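Local coordinates for protein F1 (Vaccinia virus ankara, PDB 4D2M) that adopts a Bcl-2-like helical fold that binds the BH3 domain of pro-apoptotic Bim, probably inhibiting apoptosis of the infected cell by sequestering such proteins, at residues Y85-I89 against I178-S182; K133-L139 against D171-Y177. The protein carries 1 engineered substitution. All coordinates share one frame. Residues are numbered along the deposited sequence.

Interaction 1: residues Y85-I89 against I178-S182; sequences YIDII and ITDIS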
# COMPACT_ATOMS: atom_id res chain seq x y z
N TYR A 85 -18.85 -5.12 21.17
CA TYR A 85 -18.25 -6.13 20.32
C TYR A 85 -16.74 -6.18 20.54
O TYR A 85 -16.14 -7.25 20.51
CB TYR A 85 -18.56 -5.85 18.85
CG TYR A 85 -20.03 -5.96 18.49
CD1 TYR A 85 -20.97 -6.44 19.40
CD2 TYR A 85 -20.48 -5.58 17.23
CE1 TYR A 85 -22.30 -6.54 19.06
CE2 TYR A 85 -21.82 -5.68 16.89
CZ TYR A 85 -22.72 -6.16 17.81
OH TYR A 85 -24.05 -6.26 17.48
N ILE A 86 -16.14 -5.02 20.76
CA ILE A 86 -14.72 -4.94 21.05
C ILE A 86 -14.41 -5.65 22.37
O ILE A 86 -13.43 -6.39 22.47
CB ILE A 86 -14.24 -3.48 21.09
CG1 ILE A 86 -14.21 -2.91 19.67
CG2 ILE A 86 -12.84 -3.37 21.72
CD1 ILE A 86 -13.94 -1.41 19.58
N ASP A 87 -15.24 -5.42 23.39
CA ASP A 87 -15.07 -6.09 24.68
C ASP A 87 -15.15 -7.60 24.54
O ASP A 87 -14.38 -8.33 25.15
CB ASP A 87 -16.12 -5.61 25.69
CG ASP A 87 -15.79 -4.25 26.29
OD1 ASP A 87 -14.63 -3.80 26.18
OD2 ASP A 87 -16.70 -3.64 26.88
N ILE A 88 -16.10 -8.06 23.74
CA ILE A 88 -16.30 -9.50 23.54
C ILE A 88 -15.08 -10.11 22.86
O ILE A 88 -14.59 -11.16 23.28
CB ILE A 88 -17.57 -9.77 22.71
CG1 ILE A 88 -18.80 -9.39 23.54
CG2 ILE A 88 -17.66 -11.24 22.30
CD1 ILE A 88 -20.06 -9.25 22.73
N ILE A 89 -14.58 -9.46 21.81
CA ILE A 89 -13.41 -9.96 21.10
C ILE A 89 -12.20 -9.92 22.03
O ILE A 89 -11.38 -10.84 22.03
CB ILE A 89 -13.14 -9.14 19.82
CG1 ILE A 89 -14.29 -9.34 18.84
CG2 ILE A 89 -11.83 -9.57 19.15
CD1 ILE A 89 -14.42 -8.24 17.84
N ILE A 178 -21.11 -13.13 17.39
CA ILE A 178 -20.81 -11.93 18.17
C ILE A 178 -22.10 -11.20 18.56
O ILE A 178 -22.21 -10.69 19.68
CB ILE A 178 -19.88 -10.96 17.40
CG1 ILE A 178 -18.57 -11.66 17.02
CG2 ILE A 178 -19.59 -9.70 18.21
CD1 ILE A 178 -17.75 -12.13 18.21
N THR A 179 -23.06 -11.15 17.64
CA THR A 179 -24.31 -10.44 17.90
C THR A 179 -25.18 -11.18 18.92
O THR A 179 -25.96 -10.55 19.64
CB THR A 179 -25.13 -10.25 16.61
OG1 THR A 179 -25.29 -11.51 15.94
CG2 THR A 179 -24.43 -9.27 15.68
N ASP A 180 -25.05 -12.50 18.99
CA ASP A 180 -25.80 -13.28 19.97
C ASP A 180 -25.36 -12.93 21.39
O ASP A 180 -26.19 -12.85 22.30
CB ASP A 180 -25.61 -14.78 19.74
CG ASP A 180 -26.31 -15.27 18.48
OD1 ASP A 180 -27.24 -14.59 18.00
OD2 ASP A 180 -25.94 -16.35 17.98
N ILE A 181 -24.06 -12.72 21.56
CA ILE A 181 -23.51 -12.40 22.87
C ILE A 181 -23.73 -10.93 23.19
O ILE A 181 -23.08 -10.05 22.62
CB ILE A 181 -22.00 -12.73 22.93
CG1 ILE A 181 -21.76 -14.18 22.49
CG2 ILE A 181 -21.46 -12.50 24.34
CD1 ILE A 181 -20.29 -14.58 22.39
N SER A 182 -24.67 -10.67 24.10
CA SER A 182 -25.00 -9.32 24.54
C SER A 182 -25.64 -8.51 23.41
O SER A 182 -26.39 -7.57 23.66
CB SER A 182 -23.75 -8.59 25.06
OG SER A 182 -24.11 -7.50 25.88
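Ile88 and Ile178 point their CA-to-CB bonds at each other's segments and, with Tyr85, account for most of the buried surface. Ile178 CD1 lies 4.2 Å from Ile88 CG2, while its CG2 methyl sits over one face of the Tyr85 ring, 4.1 Å from the centroid, in a CH-pi contact. Ile178 is thus held between two residues three positions apart on helix 80-99. In this all-helical, Bcl-2-like domain, the contact lays the C-terminal end of helix 172-180 against an early helix of the chain. That end is reached by Ile88: its CD1 approaches Ile181 O to 3.1 Å and Ile181 CG2 to 3.9 Å, where Ile181 has left helical geometry. At the other end of the contact, Tyr85 OH comes within 3.5 Å of Thr179 CG2, but its hydrogen bond goes to Glu54 of the second subunit. Ala61 of that subunit also packs on Tyr85, probably reflecting exchange of helix 54-77 between the two copies.

Interaction 2: residues K133-L139 against D171-Y177; sequences KGLGVRL and DDCFVDY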
# COMPACT_ATOMS: atom_id res chain seq x y z
N LYS A 133 -17.94 -24.04 10.74
CA LYS A 133 -18.78 -22.92 11.16
C LYS A 133 -18.81 -22.74 12.68
O LYS A 133 -19.72 -22.12 13.22
CB LYS A 133 -20.20 -23.11 10.63
CG LYS A 133 -20.31 -23.01 9.11
CD LYS A 133 -20.11 -21.58 8.63
CE LYS A 133 -19.91 -21.51 7.13
NZ LYS A 133 -19.37 -20.18 6.72
N GLY A 134 -17.80 -23.28 13.36
CA GLY A 134 -17.68 -23.10 14.80
C GLY A 134 -17.09 -21.74 15.13
O GLY A 134 -16.46 -21.10 14.29
N LEU A 135 -17.30 -21.29 16.36
CA LEU A 135 -16.78 -20.00 16.81
C LEU A 135 -15.27 -20.06 17.00
O LEU A 135 -14.56 -19.09 16.74
CB LEU A 135 -17.45 -19.57 18.12
CG LEU A 135 -16.91 -18.30 18.78
CD1 LEU A 135 -17.20 -17.08 17.92
CD2 LEU A 135 -17.48 -18.13 20.17
N GLY A 136 -14.79 -21.22 17.47
CA GLY A 136 -13.39 -21.39 17.83
C GLY A 136 -12.39 -21.06 16.74
O GLY A 136 -11.40 -20.36 17.00
N VAL A 137 -12.61 -21.56 15.53
CA VAL A 137 -11.64 -21.38 14.46
C VAL A 137 -11.53 -19.90 14.08
O VAL A 137 -10.48 -19.43 13.65
CB VAL A 137 -12.00 -22.23 13.21
CG1 VAL A 137 -13.29 -21.74 12.54
CG2 VAL A 137 -10.84 -22.23 12.22
N ARG A 138 -12.62 -19.16 14.28
CA ARG A 138 -12.65 -17.74 13.97
C ARG A 138 -11.90 -16.94 15.03
O ARG A 138 -11.14 -16.02 14.70
CB ARG A 138 -14.09 -17.26 13.85
CG ARG A 138 -14.73 -17.69 12.53
CD ARG A 138 -16.22 -17.95 12.65
NE ARG A 138 -16.78 -18.28 11.34
CZ ARG A 138 -16.84 -19.51 10.83
NH1 ARG A 138 -16.39 -20.55 11.53
NH2 ARG A 138 -17.36 -19.71 9.63
N LEU A 139 -12.10 -17.29 16.29
CA LEU A 139 -11.38 -16.66 17.39
C LEU A 139 -9.89 -16.98 17.33
O LEU A 139 -9.05 -16.13 17.61
CB LEU A 139 -11.95 -17.12 18.74
CG LEU A 139 -13.38 -16.68 19.06
CD1 LEU A 139 -13.84 -17.31 20.37
CD2 LEU A 139 -13.48 -15.17 19.13
N ASP A 171 -17.27 -13.41 8.57
CA ASP A 171 -18.32 -13.92 7.71
C ASP A 171 -19.64 -13.87 8.47
O ASP A 171 -19.66 -13.55 9.66
CB ASP A 171 -18.01 -15.35 7.24
CG ASP A 171 -17.87 -16.33 8.39
OD1 ASP A 171 -17.84 -15.90 9.56
OD2 ASP A 171 -17.78 -17.55 8.11
N ASP A 172 -20.74 -14.18 7.79
CA ASP A 172 -22.06 -14.10 8.39
C ASP A 172 -22.14 -14.94 9.67
O ASP A 172 -22.77 -14.54 10.65
CB ASP A 172 -23.13 -14.57 7.40
CG ASP A 172 -23.15 -13.74 6.13
OD1 ASP A 172 -22.92 -12.52 6.22
OD2 ASP A 172 -23.39 -14.31 5.05
N CYS A 173 -21.47 -16.09 9.65
CA CYS A 173 -21.45 -16.99 10.79
C CYS A 173 -20.81 -16.34 12.01
O CYS A 173 -21.35 -16.42 13.12
CB CYS A 173 -20.71 -18.27 10.43
SG CYS A 173 -20.19 -19.25 11.85
N PHE A 174 -19.67 -15.68 11.82
CA PHE A 174 -18.98 -15.02 12.92
C PHE A 174 -19.81 -13.87 13.47
O PHE A 174 -19.92 -13.69 14.68
CB PHE A 174 -17.61 -14.51 12.49
CG PHE A 174 -16.80 -13.92 13.62
CD1 PHE A 174 -16.42 -14.70 14.70
CD2 PHE A 174 -16.43 -12.59 13.59
CE1 PHE A 174 -15.68 -14.16 15.74
CE2 PHE A 174 -15.68 -12.04 14.63
CZ PHE A 174 -15.31 -12.83 15.70
N VAL A 175 -20.38 -13.09 12.56
CA VAL A 175 -21.24 -11.97 12.94
C VAL A 175 -22.40 -12.46 13.80
O VAL A 175 -22.71 -11.86 14.82
CB VAL A 175 -21.78 -11.24 11.69
CG1 VAL A 175 -22.81 -10.17 12.07
CG2 VAL A 175 -20.64 -10.62 10.93
N ASP A 176 -23.01 -13.56 13.39
CA ASP A 176 -24.12 -14.13 14.13
C ASP A 176 -23.69 -14.49 15.55
O ASP A 176 -24.45 -14.31 16.50
CB ASP A 176 -24.69 -15.36 13.42
CG ASP A 176 -25.35 -15.01 12.09
OD1 ASP A 176 -25.71 -13.83 11.90
OD2 ASP A 176 -25.50 -15.91 11.25
N TYR A 177 -22.47 -15.00 15.69
CA TYR A 177 -21.96 -15.37 17.00
C TYR A 177 -21.78 -14.15 17.90
O TYR A 177 -22.25 -14.14 19.04
CB TYR A 177 -20.62 -16.11 16.88
CG TYR A 177 -20.75 -17.59 16.61
CD1 TYR A 177 -21.34 -18.44 17.54
CD2 TYR A 177 -20.28 -18.15 15.43
CE1 TYR A 177 -21.46 -19.79 17.31
CE2 TYR A 177 -20.40 -19.51 15.18
CZ TYR A 177 -20.98 -20.32 16.13
OH TYR A 177 -21.10 -21.67 15.88
O HOH W 1 -21.07 -17.81 7.32
O HOH W 2 -19.26 -22.97 17.75
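The beginning of helix 135-150, which borders the BH3-binding groove, rests here on the first turns of helix 172-180. Asp171, the N-cap of that second helix, accepts from Phe174 N through OD1 (2.9 Å) and also pairs with Arg138: Arg138 NE to Asp171 OD1 is 3.2 Å and Arg138 NH2 to Asp171 OD2 is 2.7 Å, a two-pronged salt bridge. Lys133 NZ joins more weakly, 3.4 Å from Asp171 OD2, and water 1 links Lys133 NZ to Cys173 N. Arg138 NH1 donates to Gly134 O at 2.8 Å, so the same guanidinium also holds the turn leading into its own helix, while Cys173 SG covers one of its faces. The short helical segments cross nearly at right angles (-100°), their axes 10.2 Å apart. As in the Bcl-2 fold, helix 135-150 helps wall the groove: Gly136 N hydrogen-bonds a polar side chain of the bound peptide, and Leu135 packs on a peptide aromatic as well as on Phe174 and Tyr177. Leu135 CB stands 3.9 Å above the centroid of the Tyr177 ring, a CH-pi contact, and Leu135 CD1 lies 3.9 Å from Phe174 CE1.

Overall arrangement
Both interactions use helix 172-180: interaction 2 engages its start and interaction 1 its C-terminal end, with centres about 11 Å apart on the same side of the chain's centre. Along the chain, 85-89 comes first, followed by 133-139, 171-177 and 178-182, so interaction 2 is nested within the loop closed by interaction 1. The last helix thereby bridges helix 80-99 and the groove-lining helix 135-150, which also meet directly where Leu139 packs on Tyr92 and Cys93. The second subunit touches both contacts, through Glu54 and Ala61 at interaction 1 and Val58 and Glu54 at interaction 2, whereas the Bim peptide reaches interaction 2 through helix 135-150.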